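Local coordinates for protein aminoglycoside N(3)-acetyltransferase (Streptomyces griseus, PDB 7LAP) that probably catalyses acetyl-coenzyme A-dependent acetylation of the 3-amino group of aminoglycoside antibiotics, a modification associated with resistance to them, at residues D83-D88 with Y207-E212; V77-N82 with S112-A117. All coordinates share one frame; numbering follows the deposited sequence.

Contact 1: residues D83-D88 with Y207-E212; sequences DAPPYD and YEQPIE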
ATOM      1  N   ASP B  83       1.106  10.643  -4.350  1.00 42.70           N
ATOM      2  CA  ASP B  83       2.127  11.078  -5.300  1.00 43.96           C
ATOM      3  C   ASP B  83       1.697  12.313  -6.084  1.00 45.36           C
ATOM      4  O   ASP B  83       2.084  12.482  -7.241  1.00 44.94           O
ATOM      5  CB  ASP B  83       2.460   9.912  -6.219  1.00 46.07           C
ATOM      6  CG  ASP B  83       2.906   8.703  -5.409  1.00 53.74           C
ATOM      7  OD1 ASP B  83       3.893   8.864  -4.696  1.00 55.32           O
ATOM      8  OD2 ASP B  83       2.225   7.656  -5.391  1.00 55.63           O
ATOM      9  N   ALA B  84       0.899  13.181  -5.459  1.00 48.30           N
ATOM     10  CA  ALA B  84       0.539  14.456  -6.072  1.00 52.24           C
ATOM     11  C   ALA B  84       1.772  15.341  -6.192  1.00 51.40           C
ATOM     12  O   ALA B  84       2.694  15.221  -5.395  1.00 53.10           O
ATOM     13  CB  ALA B  84      -0.511  15.162  -5.224  1.00 53.12           C
ATOM     14  N   PRO B  85       1.824  16.234  -7.181  1.00 53.65           N
ATOM     15  CA  PRO B  85       2.870  17.244  -7.182  1.00 53.60           C
ATOM     16  C   PRO B  85       2.731  18.114  -5.947  1.00 61.31           C
ATOM     17  O   PRO B  85       1.609  18.377  -5.493  1.00 62.17           O
ATOM     18  CB  PRO B  85       2.607  18.046  -8.472  1.00 51.47           C
ATOM     19  CG  PRO B  85       1.147  17.900  -8.705  1.00 51.10           C
ATOM     20  CD  PRO B  85       0.838  16.470  -8.259  1.00 51.09           C
ATOM     21  N   PRO B  86       3.836  18.532  -5.341  1.00 65.32           N
ATOM     22  CA  PRO B  86       3.738  19.383  -4.147  1.00 69.69           C
ATOM     23  C   PRO B  86       3.043  20.703  -4.466  1.00 67.95           C
ATOM     24  O   PRO B  86       3.109  21.198  -5.591  1.00 63.19           O
ATOM     25  CB  PRO B  86       5.202  19.602  -3.747  1.00 73.91           C
ATOM     26  CG  PRO B  86       5.979  19.426  -5.043  1.00 73.25           C
ATOM     27  CD  PRO B  86       5.221  18.366  -5.812  1.00 70.49           C
ATOM     28  N   TYR B  87       2.341  21.255  -3.462  1.00 69.23           N
ATOM     29  CA  TYR B  87       1.653  22.534  -3.643  1.00 71.63           C
ATOM     30  C   TYR B  87       2.601  23.598  -4.164  1.00 75.06           C
ATOM     31  O   TYR B  87       2.242  24.389  -5.042  1.00 73.67           O
ATOM     32  CB  TYR B  87       1.059  23.022  -2.327  1.00 71.39           C
ATOM     33  CG  TYR B  87      -0.218  22.358  -1.882  1.00 73.11           C
ATOM     34  CD1 TYR B  87      -0.787  21.313  -2.600  1.00 70.20           C
ATOM     35  CD2 TYR B  87      -0.851  22.778  -0.716  1.00 78.59           C
ATOM     36  CE1 TYR B  87      -1.965  20.708  -2.166  1.00 73.13           C
ATOM     37  CE2 TYR B  87      -2.010  22.185  -0.271  1.00 79.43           C
ATOM     38  CZ  TYR B  87      -2.570  21.151  -0.994  1.00 79.05           C
ATOM     39  OH  TYR B  87      -3.738  20.581  -0.522  1.00 79.18           O
ATOM     40  N   ASP B  88       3.820  23.616  -3.628  1.00 76.99           N
ATOM     41  CA  ASP B  88       4.822  24.643  -3.858  1.00 82.90           C
ATOM     42  C   ASP B  88       5.782  24.303  -4.986  1.00 81.91           C
ATOM     43  O   ASP B  88       6.872  24.881  -5.041  1.00 87.09           O
ATOM     44  CB  ASP B  88       5.636  24.855  -2.584  1.00 91.67           C
ATOM     45  CG  ASP B  88       6.302  23.567  -2.107  1.00 98.79           C
ATOM     46  OD1 ASP B  88       5.584  22.635  -1.673  1.00 99.70           O
ATOM     47  OD2 ASP B  88       7.546  23.474  -2.200  1.00103.71           O
ATOM     48  N   TYR B 207      -3.588  25.887  -5.437  1.00 66.55           N
ATOM     49  CA  TYR B 207      -2.565  24.993  -5.958  1.00 64.04           C
ATOM     50  C   TYR B 207      -3.060  24.467  -7.295  1.00 66.49           C
ATOM     51  O   TYR B 207      -4.220  24.656  -7.672  1.00 66.67           O
ATOM     52  CB  TYR B 207      -2.243  23.855  -4.965  1.00 61.99           C
ATOM     53  CG  TYR B 207      -3.468  23.074  -4.594  1.00 63.04           C
ATOM     54  CD1 TYR B 207      -4.276  23.472  -3.534  1.00 64.27           C
ATOM     55  CD2 TYR B 207      -3.854  21.959  -5.339  1.00 63.19           C
ATOM     56  CE1 TYR B 207      -5.424  22.767  -3.213  1.00 62.15           C
ATOM     57  CE2 TYR B 207      -4.988  21.252  -5.027  1.00 61.93           C
ATOM     58  CZ  TYR B 207      -5.764  21.655  -3.964  1.00 60.27           C
ATOM     59  OH  TYR B 207      -6.897  20.956  -3.680  1.00 56.05           O
ATOM     60  N   GLU B 208      -2.175  23.826  -8.030  1.00 65.88           N
ATOM     61  CA  GLU B 208      -2.575  23.202  -9.275  1.00 67.69           C
ATOM     62  C   GLU B 208      -2.266  21.722  -9.198  1.00 65.18           C
ATOM     63  O   GLU B 208      -1.347  21.309  -8.503  1.00 62.77           O
ATOM     64  CB  GLU B 208      -1.868  23.823 -10.459  1.00 72.03           C
ATOM     65  CG  GLU B 208      -1.958  25.318 -10.431  1.00 78.20           C
ATOM     66  CD  GLU B 208      -1.007  25.951 -11.398  1.00 85.67           C
ATOM     67  OE1 GLU B 208      -1.110  25.640 -12.601  1.00 86.75           O
ATOM     68  OE2 GLU B 208      -0.150  26.741 -10.954  1.00 90.46           O
ATOM     69  N   GLN B 209      -3.061  20.922  -9.894  1.00 65.19           N
ATOM     70  CA  GLN B 209      -2.815  19.491  -9.897  1.00 60.71           C
ATOM     71  C   GLN B 209      -3.367  18.943 -11.196  1.00 61.92           C
ATOM     72  O   GLN B 209      -4.358  19.470 -11.719  1.00 58.02           O
ATOM     73  CB  GLN B 209      -3.453  18.802  -8.682  1.00 56.48           C
ATOM     74  CG  GLN B 209      -2.473  18.682  -7.486  1.00 59.69           C
ATOM     75  CD  GLN B 209      -3.137  18.166  -6.245  1.00 63.46           C
ATOM     76  OE1 GLN B 209      -4.229  17.612  -6.307  1.00 69.40           O
ATOM     77  NE2 GLN B 209      -2.482  18.325  -5.107  1.00 63.25           N
ATOM     78  N   PRO B 210      -2.721  17.931 -11.768  1.00 61.71           N
ATOM     79  CA  PRO B 210      -3.192  17.372 -13.037  1.00 60.20           C
ATOM     80  C   PRO B 210      -4.332  16.393 -12.795  1.00 64.32           C
ATOM     81  O   PRO B 210      -4.234  15.486 -11.959  1.00 55.22           O
ATOM     82  CB  PRO B 210      -1.951  16.669 -13.594  1.00 62.56           C
ATOM     83  CG  PRO B 210      -1.166  16.302 -12.378  1.00 60.90           C
ATOM     84  CD  PRO B 210      -1.432  17.351 -11.336  1.00 61.05           C
ATOM     85  N   ILE B 211      -5.421  16.590 -13.540  1.00 59.74           N
ATOM     86  CA  ILE B 211      -6.536  15.660 -13.574  1.00 61.40           C
ATOM     87  C   ILE B 211      -6.783  15.224 -15.021  1.00 65.99           C
ATOM     88  O   ILE B 211      -6.178  15.720 -15.972  1.00 61.92           O
ATOM     89  CB  ILE B 211      -7.816  16.251 -12.942  1.00 60.74           C
ATOM     90  CG1 ILE B 211      -8.233  17.532 -13.655  1.00 59.77           C
ATOM     91  CG2 ILE B 211      -7.588  16.545 -11.465  1.00 54.37           C
ATOM     92  CD1 ILE B 211      -9.743  17.793 -13.665  1.00 61.40           C
ATOM     93  N   GLU B 212      -7.664  14.246 -15.153  1.00 65.67           N
ATOM     94  CA  GLU B 212      -8.024  13.640 -16.420  1.00 75.24           C
ATOM     95  C   GLU B 212      -9.511  13.902 -16.648  1.00 80.34           C
ATOM     96  O   GLU B 212     -10.355  13.397 -15.895  1.00 79.56           O
ATOM     97  CB  GLU B 212      -7.701  12.149 -16.386  1.00 79.77           C
ATOM     98  CG  GLU B 212      -8.361  11.347 -17.469  1.00 89.71           C
ATOM     99  CD  GLU B 212      -7.536  10.145 -17.856  1.00 96.70           C
ATOM    100  OE1 GLU B 212      -6.287  10.223 -17.751  1.00 97.90           O
ATOM    101  OE2 GLU B 212      -8.134   9.129 -18.272  1.00 99.84           O
TER

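Contact 2: residues V77-N82 with S112-A117; sequences VTCGWN and SEAEHA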
ATOM      1  N   VAL B  77     -13.759   6.488   4.003  1.00 36.70           N
ATOM      2  CA  VAL B  77     -12.413   6.790   4.481  1.00 38.64           C
ATOM      3  C   VAL B  77     -11.898   8.017   3.750  1.00 41.07           C
ATOM      4  O   VAL B  77     -12.429   8.416   2.716  1.00 37.62           O
ATOM      5  CB  VAL B  77     -11.407   5.637   4.263  1.00 33.87           C
ATOM      6  CG1 VAL B  77     -11.809   4.366   5.098  1.00 34.75           C
ATOM      7  CG2 VAL B  77     -11.322   5.323   2.797  1.00 30.69           C
ATOM      8  N   THR B  78     -10.839   8.606   4.283  1.00 39.20           N
ATOM      9  CA  THR B  78     -10.174   9.690   3.588  1.00 41.34           C
ATOM     10  C   THR B  78      -8.941   9.096   2.921  1.00 39.47           C
ATOM     11  O   THR B  78      -8.199   8.347   3.561  1.00 39.67           O
ATOM     12  CB  THR B  78      -9.849  10.844   4.539  1.00 41.54           C
ATOM     13  OG1 THR B  78      -9.089  11.824   3.841  1.00 52.92           O
ATOM     14  CG2 THR B  78      -8.991  10.400   5.740  1.00 45.45           C
ATOM     15  N   CYS B  79      -8.786   9.332   1.610  1.00 38.60           N
ATOM     16  CA  CYS B  79      -7.664   8.800   0.812  1.00 37.22           C
ATOM     17  C   CYS B  79      -6.608   9.845   0.463  1.00 39.83           C
ATOM     18  O   CYS B  79      -5.411   9.687   0.781  1.00 41.33           O
ATOM     19  CB  CYS B  79      -8.201   8.193  -0.509  1.00 41.43           C
ATOM     20  SG  CYS B  79      -9.099   6.693  -0.279  1.00 45.64           S
ATOM     21  N   GLY B  80      -6.990  10.912  -0.235  1.00 37.71           N
ATOM     22  CA  GLY B  80      -5.971  11.800  -0.800  1.00 37.46           C
ATOM     23  C   GLY B  80      -5.152  11.081  -1.865  1.00 36.63           C
ATOM     24  O   GLY B  80      -5.509  10.021  -2.351  1.00 37.37           O
ATOM     25  N   TRP B  81      -4.022  11.690  -2.205  1.00 38.23           N
ATOM     26  CA  TRP B  81      -3.161  11.229  -3.301  1.00 40.66           C
ATOM     27  C   TRP B  81      -1.703  11.301  -2.855  1.00 42.27           C
ATOM     28  O   TRP B  81      -1.167  12.403  -2.689  1.00 43.75           O
ATOM     29  CB  TRP B  81      -3.373  12.078  -4.546  1.00 41.65           C
ATOM     30  CG  TRP B  81      -2.597  11.679  -5.751  1.00 43.44           C
ATOM     31  CD1 TRP B  81      -1.946  10.473  -5.972  1.00 41.11           C
ATOM     32  CD2 TRP B  81      -2.349  12.489  -6.905  1.00 41.99           C
ATOM     33  NE1 TRP B  81      -1.309  10.505  -7.187  1.00 39.40           N
ATOM     34  CE2 TRP B  81      -1.548  11.724  -7.787  1.00 42.45           C
ATOM     35  CE3 TRP B  81      -2.758  13.776  -7.300  1.00 43.10           C
ATOM     36  CZ2 TRP B  81      -1.148  12.205  -9.043  1.00 43.43           C
ATOM     37  CZ3 TRP B  81      -2.331  14.266  -8.543  1.00 45.01           C
ATOM     38  CH2 TRP B  81      -1.537  13.482  -9.397  1.00 43.50           C
ATOM     39  N   ASN B  82      -1.066  10.134  -2.659  1.00 41.36           N
ATOM     40  CA  ASN B  82       0.294  10.116  -2.120  1.00 43.05           C
ATOM     41  C   ASN B  82       1.292  10.776  -3.049  1.00 42.71           C
ATOM     42  O   ASN B  82       2.260  11.383  -2.590  1.00 46.85           O
ATOM     43  CB  ASN B  82       0.775   8.693  -1.842  1.00 37.23           C
ATOM     44  CG  ASN B  82       1.971   8.677  -0.924  1.00 43.80           C
ATOM     45  OD1 ASN B  82       1.843   8.950   0.268  1.00 45.13           O
ATOM     46  ND2 ASN B  82       3.151   8.418  -1.477  1.00 47.85           N
ATOM     47  N   SER B 112      -4.325   5.783  -8.444  1.00 50.71           N
ATOM     48  CA  SER B 112      -3.517   6.665  -7.604  1.00 46.44           C
ATOM     49  C   SER B 112      -3.626   6.257  -6.150  1.00 45.00           C
ATOM     50  O   SER B 112      -4.735   6.155  -5.608  1.00 43.72           O
ATOM     51  CB  SER B 112      -3.954   8.123  -7.747  1.00 45.25           C
ATOM     52  OG  SER B 112      -3.858   8.508  -9.081  1.00 46.72           O
ATOM     53  N   GLU B 113      -2.476   6.027  -5.510  1.00 43.95           N
ATOM     54  CA  GLU B 113      -2.494   5.542  -4.138  1.00 45.98           C
ATOM     55  C   GLU B 113      -2.901   6.629  -3.177  1.00 44.42           C
ATOM     56  O   GLU B 113      -2.614   7.819  -3.380  1.00 42.46           O
ATOM     57  CB  GLU B 113      -1.139   4.983  -3.725  1.00 53.07           C
ATOM     58  CG  GLU B 113      -0.681   3.953  -4.680  1.00 68.04           C
ATOM     59  CD  GLU B 113       0.798   3.735  -4.631  1.00 81.52           C
ATOM     60  OE1 GLU B 113       1.388   3.869  -3.526  1.00 80.72           O
ATOM     61  OE2 GLU B 113       1.359   3.450  -5.715  1.00 91.08           O
ATOM     62  N   ALA B 114      -3.575   6.196  -2.117  1.00 44.51           N
ATOM     63  CA  ALA B 114      -3.907   7.079  -1.018  1.00 43.91           C
ATOM     64  C   ALA B 114      -2.634   7.564  -0.337  1.00 41.26           C
ATOM     65  O   ALA B 114      -1.552   7.013  -0.528  1.00 42.43           O
ATOM     66  CB  ALA B 114      -4.793   6.372  -0.003  1.00 40.38           C
ATOM     67  N   GLU B 115      -2.769   8.645   0.428  1.00 42.78           N
ATOM     68  CA  GLU B 115      -1.642   9.160   1.189  1.00 44.94           C
ATOM     69  C   GLU B 115      -1.172   8.113   2.191  1.00 46.66           C
ATOM     70  O   GLU B 115      -1.980   7.534   2.919  1.00 42.25           O
ATOM     71  CB  GLU B 115      -2.036  10.449   1.911  1.00 55.99           C
ATOM     72  CG  GLU B 115      -1.572  11.715   1.180  1.00 74.06           C
ATOM     73  CD  GLU B 115      -2.497  12.906   1.370  1.00 89.72           C
ATOM     74  OE1 GLU B 115      -2.859  13.205   2.527  1.00 94.64           O
ATOM     75  OE2 GLU B 115      -2.849  13.568   0.368  1.00 97.30           O
ATOM     76  N   HIS B 116       0.152   7.906   2.259  1.00 47.36           N
ATOM     77  CA  HIS B 116       0.701   6.874   3.136  1.00 53.18           C
ATOM     78  C   HIS B 116       0.410   7.152   4.601  1.00 50.67           C
ATOM     79  O   HIS B 116       0.250   6.213   5.396  1.00 45.53           O
ATOM     80  CB  HIS B 116       2.200   6.754   2.921  1.00 59.55           C
ATOM     81  CG  HIS B 116       2.564   6.162   1.600  1.00 73.04           C
ATOM     82  ND1 HIS B 116       1.614   5.744   0.685  1.00 74.57           N
ATOM     83  CD2 HIS B 116       3.771   5.912   1.037  1.00 74.84           C
ATOM     84  CE1 HIS B 116       2.222   5.266  -0.384  1.00 75.90           C
ATOM     85  NE2 HIS B 116       3.530   5.351  -0.193  1.00 76.97           N
ATOM     86  N   ALA B 117       0.318   8.423   4.978  1.00 49.40           N
ATOM     87  CA  ALA B 117       0.044   8.752   6.371  1.00 53.70           C
ATOM     88  C   ALA B 117      -1.315   8.239   6.834  1.00 54.31           C
ATOM     89  O   ALA B 117      -1.516   8.067   8.032  1.00 53.46           O
ATOM     90  CB  ALA B 117       0.132  10.261   6.570  1.00 54.16           C
TER
HETATM   91  O   HOH W   1      -6.031  12.327   3.289  1.00 68.69           O

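Contact 1: residues D83-D88 with Y207-E212
Gln209 NE2 lies between Ala84 CB, 3.7 Å away, and the edge of the Tyr87 ring. The amide nitrogen sits in the plane of that ring, with Tyr87 CE1 3.8 Å from Gln209 NE2; the amide itself is turned 41° against the ring. No hydrogen bond joins the two segments directly, but the carboxylate of Asp138 holds a polar group from each, taking a hydrogen bond from Gln209 NE2 at one oxygen and bonding the phenolic OH of Tyr87 through the other.

The largest buried area belongs to Tyr87 and Tyr207, whose rings form an offset stack with centroids 4.3 Å apart and planes 7° from parallel. The overlap is slipped: Tyr87 CE1 lies over the centre of the Tyr207 ring, 3.7 Å from Tyr207 CG, whereas Tyr207 CD1 stands above the rim of the Tyr87 ring. The slip also carries Tyr207 CB over the same Tyr87 ring as a CH-pi contact. Tyr207 has CG between its backbone N and carbonyl carbon (chi1 56°), the crowded position, which brings the base of the ring up to Tyr87 CE1, while the second torsion sets the ring plane.

Further along the strand the chemistry becomes aliphatic. Pro85 and Pro210 meet tip to tip, Pro85 CG being 3.7 Å from Pro210 CD, and Pro85 CG also rests 3.9 Å from Gln209 CG. Strand 216-225 adds to both ends of the contact, with Phe222 meeting the Tyr207 ring and Trp219 touching both prolines. What results is a proline-rich loop, leading from strand 74-78 toward helix 94-103, packed through a stacked tyrosine pair onto the first strand of the beta hairpin 204-213/216-225.

Contact 2: residues V77-N82 with S112-A117
Asn82 is held to the 112-117 segment by both its side chain and its backbone. Its OD1 accepts the amide of His116, with 2.8 Å between His116 N and Asn82 OD1, and the donor stands above the carboxamide plane. The backbone N of the same residue donates almost straight to Glu113 O, 2.9 Å from Asn82 N. The third strong bond, from Glu115 N to Cys79 O, is also 2.9 Å long and equally straight, so the two loops are joined at three points.

The Asn82 carboxamide also stacks. CG is anti to the backbone N (chi1 -163°), which sets the carboxamide carbon near the His116 imidazole; the amide, turned by the second torsion, lies over one face of the ring, planes 16° apart, and Asn82 OD1 comes within 3.2 Å of His116 CG toward the ring's rim. Glu115 bends back along the other segment, where OE2 takes a weak bond from Trp81 N and passes 3.8 Å from Gly80 CA; Gly80 itself adopts a positive phi. A water links Thr78 OG1 to Glu115 OE1, weakly on the glutamate side.

Apolar contacts fill in around these bonds. Ala114 CB packs on Cys79 CB at 3.9 Å, and Ser112 CB touches the pyrrole part of Trp81, 3.6 Å from CD1. The indole meets Phe107 edge-to-face.

Glu113 makes its salt bridge to Arg120 of the second subunit, and His116 lies beside a bound tartrate, probably from the crystallisation liquor. The contact thus ties the loop leaving strand 74-78, beside strand 141-145, to the loop that leads into helix 120-126.

Overall arrangement
The two contacts share one continuous run, 77-88, which leaves strand 74-78 of the large mixed sheet, is bonded first to 112-117 and then crosses to the separate hairpin. Contact 2 lies about 9 Å from the centre of the chain and contact 1 about 19 Å, centre to centre, yet both are only partly buried and both touch the second subunit. Their chemistry differs: contact 2 is held by hydrogen bonds given by backbone amides to carbonyl and side-chain oxygens, whereas contact 1 has none across it and relies on stacked rings, prolines and an outside carboxylate. Trp81 joins them, its six-membered ring packing on Gln209 and Pro210 while its pyrrole side faces the 112-117 loop.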